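DUF327 domain-containing protein (PDB 2P61) is of unknown function but folds as a single-chain, all-helical protein of the DUF327 family from Thermotoga maritima. Local coordinates at residues I90-Y95 and G106-L110; K120-L124 and R141-I145. All blocks are in the same frame, centred on the assembly; numbering follows the deposited sequence. Where two conformers were deposited one is given.

Interaction 1 of 2, residues I90-Y95 and G106-L110; sequences IEKKIY and GRARL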
loop_
_atom_site.group_PDB
_atom_site.type_symbol
_atom_site.label_atom_id
_atom_site.label_comp_id
_atom_site.label_asym_id
_atom_site.label_seq_id
_atom_site.Cartn_x
_atom_site.Cartn_y
_atom_site.Cartn_z
ATOM N N ILE A 90 -6.685 -5.388 2.160
ATOM C CA ILE A 90 -6.017 -6.702 2.099
ATOM C C ILE A 90 -6.068 -7.498 3.410
ATOM O O ILE A 90 -6.196 -8.717 3.338
ATOM C CB ILE A 90 -4.514 -6.629 1.621
ATOM C CG1 ILE A 90 -4.092 -7.907 0.874
ATOM C CG2 ILE A 90 -3.559 -6.325 2.788
ATOM C CD1 ILE A 90 -4.384 -7.886 -0.621
ATOM N N GLU A 91 -5.953 -6.851 4.577
ATOM C CA GLU A 91 -6.225 -7.547 5.837
ATOM C C GLU A 91 -7.533 -8.292 5.717
ATOM O O GLU A 91 -7.530 -9.529 5.813
ATOM C CB GLU A 91 -6.359 -6.605 7.031
ATOM C CG GLU A 91 -5.225 -6.758 8.019
ATOM C CD GLU A 91 -5.610 -6.408 9.468
ATOM O OE1 GLU A 91 -6.770 -6.708 9.902
ATOM O OE2 GLU A 91 -4.713 -5.865 10.175
ATOM N N LYS A 92 -8.633 -7.534 5.495
ATOM C CA LYS A 92 -9.959 -8.095 5.343
ATOM C C LYS A 92 -9.897 -9.288 4.424
ATOM O O LYS A 92 -10.176 -10.378 4.835
ATOM C CB LYS A 92 -10.986 -7.061 4.873
ATOM C CG LYS A 92 -11.280 -5.937 5.895
ATOM C CD LYS A 92 -12.614 -5.184 5.562
ATOM C CE LYS A 92 -12.666 -3.680 6.121
ATOM N NZ LYS A 92 -13.502 -2.664 5.272
ATOM N N LYS A 93 -9.458 -9.129 3.200
ATOM C CA LYS A 93 -9.367 -10.285 2.329
ATOM C C LYS A 93 -8.524 -11.449 2.900
ATOM O O LYS A 93 -8.938 -12.597 2.842
ATOM C CB LYS A 93 -8.882 -9.910 0.931
ATOM C CG LYS A 93 -9.165 -11.019 -0.039
ATOM C CD LYS A 93 -8.385 -10.960 -1.337
ATOM C CE LYS A 93 -9.162 -11.753 -2.413
ATOM N NZ LYS A 93 -9.066 -11.150 -3.795
ATOM N N ILE A 94 -7.346 -11.198 3.445
ATOM C CA ILE A 94 -6.556 -12.338 3.857
ATOM C C ILE A 94 -7.172 -13.037 5.022
ATOM O O ILE A 94 -7.190 -14.255 5.024
ATOM C CB ILE A 94 -5.057 -12.022 4.033
ATOM C CG1 ILE A 94 -4.389 -12.120 2.679
ATOM C CG2 ILE A 94 -4.350 -12.995 5.014
ATOM C CD1 ILE A 94 -3.507 -10.963 2.373
ATOM N N TYR A 95 -7.715 -12.295 5.987
ATOM C CA TYR A 95 -8.407 -12.913 7.147
ATOM C C TYR A 95 -9.666 -13.631 6.701
ATOM O O TYR A 95 -9.607 -14.837 6.431
ATOM C CB TYR A 95 -8.742 -11.916 8.263
ATOM C CG TYR A 95 -7.578 -11.501 9.121
ATOM C CD1 TYR A 95 -6.450 -12.311 9.256
ATOM C CD2 TYR A 95 -7.610 -10.306 9.830
ATOM C CE1 TYR A 95 -5.358 -11.939 10.062
ATOM C CE2 TYR A 95 -6.511 -9.910 10.651
ATOM C CZ TYR A 95 -5.393 -10.748 10.756
ATOM O OH TYR A 95 -4.321 -10.379 11.547
ATOM N N GLY A 106 -0.518 -17.225 4.685
ATOM C CA GLY A 106 -0.996 -15.898 4.276
ATOM C C GLY A 106 -0.865 -14.858 5.377
ATOM O O GLY A 106 -0.286 -13.810 5.134
ATOM N N ARG A 107 -1.378 -15.142 6.591
ATOM C CA ARG A 107 -1.414 -14.159 7.641
ATOM C C ARG A 107 -0.019 -13.850 8.102
ATOM O O ARG A 107 0.244 -12.808 8.692
ATOM C CB ARG A 107 -2.168 -14.653 8.866
ATOM C CG ARG A 107 -3.548 -15.182 8.699
ATOM C CD ARG A 107 -4.078 -15.541 10.133
ATOM N NE ARG A 107 -4.939 -16.754 10.197
ATOM C CZ ARG A 107 -4.940 -17.638 11.215
ATOM N NH1 ARG A 107 -4.108 -17.489 12.261
ATOM N NH2 ARG A 107 -5.758 -18.696 11.177
ATOM N N ALA A 108 0.876 -14.807 7.908
ATOM C CA ALA A 108 2.247 -14.676 8.412
ATOM C C ALA A 108 3.033 -13.787 7.457
ATOM O O ALA A 108 3.760 -12.908 7.897
ATOM C CB ALA A 108 2.907 -16.057 8.556
ATOM N N ARG A 109 2.911 -13.999 6.155
ATOM C CA ARG A 109 3.504 -13.002 5.261
ATOM C C ARG A 109 2.955 -11.605 5.577
ATOM O O ARG A 109 3.709 -10.740 6.077
ATOM C CB ARG A 109 3.376 -13.397 3.810
ATOM C CG ARG A 109 4.033 -14.764 3.550
ATOM C CD ARG A 109 4.090 -15.059 2.081
ATOM N NE ARG A 109 3.526 -16.366 1.738
ATOM C CZ ARG A 109 4.263 -17.467 1.592
ATOM N NH1 ARG A 109 5.589 -17.429 1.776
ATOM N NH2 ARG A 109 3.678 -18.616 1.277
ATOM N N LEU A 110 1.654 -11.388 5.407
ATOM C CA LEU A 110 1.024 -10.174 5.929
ATOM C C LEU A 110 1.639 -9.565 7.181
ATOM O O LEU A 110 1.994 -8.392 7.206
ATOM C CB LEU A 110 -0.450 -10.399 6.193
ATOM C CG LEU A 110 -1.278 -9.151 6.549
ATOM C CD1 LEU A 110 -1.430 -8.140 5.376
ATOM C CD2 LEU A 110 -2.630 -9.664 7.049
#
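L110 enters the side of helix 73-95 between I90, E91 and I94, in an antiparallel helix pair whose short segments run at 156° to each other with axes 10.1 Å apart at closest approach. Its two methyls divide the work: CD1 of L110 lies 3.8 Å from CG2 of I90, while CD2 of L110 meets the aliphatic CG of E91 at 4.0 Å. With CG of L110 anti to the backbone N (chi1 -171°), the branch is directed toward helix 73-95, and the E91 chain crosses it at about a right angle. One turn before L110, G106 offers bare backbone to I94. Here CG2 of I94 sits 4.0 Å from the backbone C of G106. The backbones come close at this point, with CA of I94 6.6 Å from CA of G106. No hydrogen bond crosses the pair, so the join rests on apolar fit. Behind it, I90 also touches L53 of helix 37-69, and K93 reaches E50 of that helix in a salt bridge. At the outer margin the methylene CD of R107 approaches the edge of the Y95 ring, 3.8 Å from CE1 of Y95.

Interaction 2 of 2, residues K120-L124 and R141-I145; sequences KLMDL and RIEEI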
loop_
_atom_site.group_PDB
_atom_site.type_symbol
_atom_site.label_atom_id
_atom_site.label_comp_id
_atom_site.label_asym_id
_atom_site.label_seq_id
_atom_site.Cartn_x
_atom_site.Cartn_y
_atom_site.Cartn_z
ATOM N N LYS A 120 9.973 1.031 6.223
ATOM C CA LYS A 120 10.551 1.714 5.087
ATOM C C LYS A 120 9.909 3.061 5.010
ATOM O O LYS A 120 10.578 4.056 4.779
ATOM C CB LYS A 120 10.339 0.943 3.777
ATOM C CG LYS A 120 10.673 -0.491 3.874
ATOM C CD LYS A 120 12.026 -0.680 3.348
ATOM C CE LYS A 120 13.116 -0.941 4.422
ATOM N NZ LYS A 120 14.381 -1.332 3.637
ATOM N N LEU A 121 8.605 3.091 5.216
ATOM C CA LEU A 121 7.907 4.338 5.489
ATOM C C LEU A 121 8.566 5.104 6.584
ATOM O O LEU A 121 8.628 6.312 6.455
ATOM C CB LEU A 121 6.454 4.123 5.797
ATOM C CG LEU A 121 5.516 3.754 4.629
ATOM C CD1 LEU A 121 4.090 3.707 5.148
ATOM C CD2 LEU A 121 5.623 4.836 3.603
ATOM N N MET A 122 9.128 4.490 7.633
ATOM C CA MET A 122 9.785 5.328 8.639
ATOM C C MET A 122 11.218 5.752 8.220
ATOM O O MET A 122 11.656 6.871 8.520
ATOM C CB MET A 122 9.694 4.716 10.042
ATOM C CG MET A 122 10.429 5.472 11.226
ATOM S SD MET A 122 9.926 7.168 11.640
ATOM C CE MET A 122 8.190 6.824 11.830
ATOM N N ASP A 123 11.954 4.900 7.496
ATOM C CA ASP A 123 13.188 5.308 6.888
ATOM C C ASP A 123 12.910 6.461 5.944
ATOM O O ASP A 123 13.560 7.461 6.031
ATOM C CB ASP A 123 13.879 4.142 6.163
ATOM C CG ASP A 123 14.282 3.019 7.111
ATOM O OD1 ASP A 123 14.268 3.248 8.344
ATOM O OD2 ASP A 123 14.631 1.897 6.654
ATOM N N LEU A 124 11.952 6.344 5.049
ATOM C CA LEU A 124 11.676 7.402 4.087
ATOM C C LEU A 124 11.438 8.770 4.779
ATOM O O LEU A 124 12.237 9.691 4.617
ATOM C CB LEU A 124 10.464 6.966 3.259
ATOM C CG LEU A 124 9.630 7.729 2.234
ATOM C CD1 LEU A 124 10.329 8.891 1.711
ATOM C CD2 LEU A 124 9.453 6.793 1.122
ATOM N N ARG A 141 13.393 4.003 -3.249
ATOM C CA ARG A 141 12.620 3.752 -2.016
ATOM C C ARG A 141 11.171 3.506 -2.352
ATOM O O ARG A 141 10.552 2.665 -1.728
ATOM C CB ARG A 141 12.681 4.967 -1.111
ATOM C CG ARG A 141 14.005 5.047 -0.469
ATOM C CD ARG A 141 14.018 6.051 0.621
ATOM N NE ARG A 141 15.368 6.113 1.155
ATOM C CZ ARG A 141 15.787 5.338 2.129
ATOM N NH1 ARG A 141 14.942 4.502 2.740
ATOM N NH2 ARG A 141 17.036 5.439 2.504
ATOM N N ILE A 142 10.638 4.194 -3.364
ATOM C CA ILE A 142 9.269 3.922 -3.732
ATOM C C ILE A 142 9.014 2.665 -4.646
ATOM O O ILE A 142 8.010 1.976 -4.485
ATOM C CB ILE A 142 8.648 5.207 -4.252
ATOM C CG1 ILE A 142 8.464 6.184 -3.066
ATOM C CG2 ILE A 142 7.351 4.961 -4.955
ATOM C CD1 ILE A 142 8.297 7.582 -3.600
ATOM N N GLU A 143 9.907 2.320 -5.576
ATOM C CA GLU A 143 9.718 1.105 -6.289
ATOM C C GLU A 143 9.703 -0.029 -5.280
ATOM O O GLU A 143 8.868 -0.956 -5.336
ATOM C CB GLU A 143 10.812 0.949 -7.348
ATOM C CG GLU A 143 10.416 1.789 -8.559
ATOM C CD GLU A 143 11.534 2.218 -9.448
ATOM O OE1 GLU A 143 12.729 1.975 -9.031
ATOM O OE2 GLU A 143 11.163 2.780 -10.566
ATOM N N GLU A 144 10.593 0.053 -4.315
ATOM C CA GLU A 144 10.704 -0.983 -3.343
ATOM C C GLU A 144 9.454 -1.098 -2.472
ATOM O O GLU A 144 8.979 -2.205 -2.309
ATOM C CB GLU A 144 12.018 -0.844 -2.548
ATOM C CG GLU A 144 11.983 -1.339 -1.106
ATOM C CD GLU A 144 13.409 -1.375 -0.426
ATOM O OE1 GLU A 144 13.965 -0.281 0.001
ATOM O OE2 GLU A 144 13.918 -2.533 -0.290
ATOM N N ILE A 145 8.891 -0.006 -1.931
ATOM C CA ILE A 145 7.655 -0.099 -1.153
ATOM C C ILE A 145 6.431 -0.549 -2.014
ATOM O O ILE A 145 5.636 -1.487 -1.604
ATOM C CB ILE A 145 7.344 1.218 -0.367
ATOM C CG1 ILE A 145 8.316 1.479 0.780
ATOM C CG2 ILE A 145 5.886 1.269 0.161
ATOM C CD1 ILE A 145 8.442 2.975 0.919
#
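I145 and K120 form the closest apolar contact between segments 120-124 and 141-145: CG1 of I145 packs 3.7 Å from CB of K120. The isoleucine is the main bump. Its CG1 stands beside the backbone N (chi1 -69°), and CD1 at the end of that branch projects into a hollow bounded by CB of K120, CD2 of L121 and CD2 of L124. CD2 of L124 and CB of K120 both lie 4.0 Å from CD1 of I145. In return, CD2 of L124 is a smaller bump on the facing helix, set against CD1 of I145 and CG1 of I142. The same CD2 of L124 lies 4.3 Å from CB of R141.

On the outer side of this apolar layer the long polar chains lie across the seam. K120 bends at chi2 and chi3, and the side chains of K120 and E144 cross at about a right angle; NZ of K120 is 3.8 Å from OE1 of E144, a long salt bridge. Cutting K120 back to an alanine would probably leave the E144 carboxylate without the ammonium and the CD methylene that face it. R141 extends from CG to NE and brings NH1 of R141 within 3.6 Å of CB of D123, a contact with the methylene and not the carboxylate; NE of R141 is hydrogen-bonded to the carbonyl O of I136.

On the inner side, I145 and I142 both touch Y79 of helix 73-95, as does L121, and I142 also meets L67 and V68 of helix 37-69. Segment directions 167° apart and a 10.9 Å axis separation define an antiparallel helical hairpin, packed against two further helices in an all-helical bundle.

In the fold
Helix 105-129 serves both contacts, pairing near its start with helix 73-95 in interaction 1 and further along with helix 138-153 in interaction 2; the centres are 21 Å apart and their nearest atoms about 11 Å apart, so neither touches the other. Both pairs are antiparallel and partly buried, but interaction 2 has four buried residues among eight touching, against two of seven, and 346 Å² of buried surface against 282 Å². Neither has a hydrogen bond across it. Interaction 1 borders the unmodelled 98-103 connection and has no ion pair between its segments, whereas interaction 2 adds a long one outside its aliphatic centre.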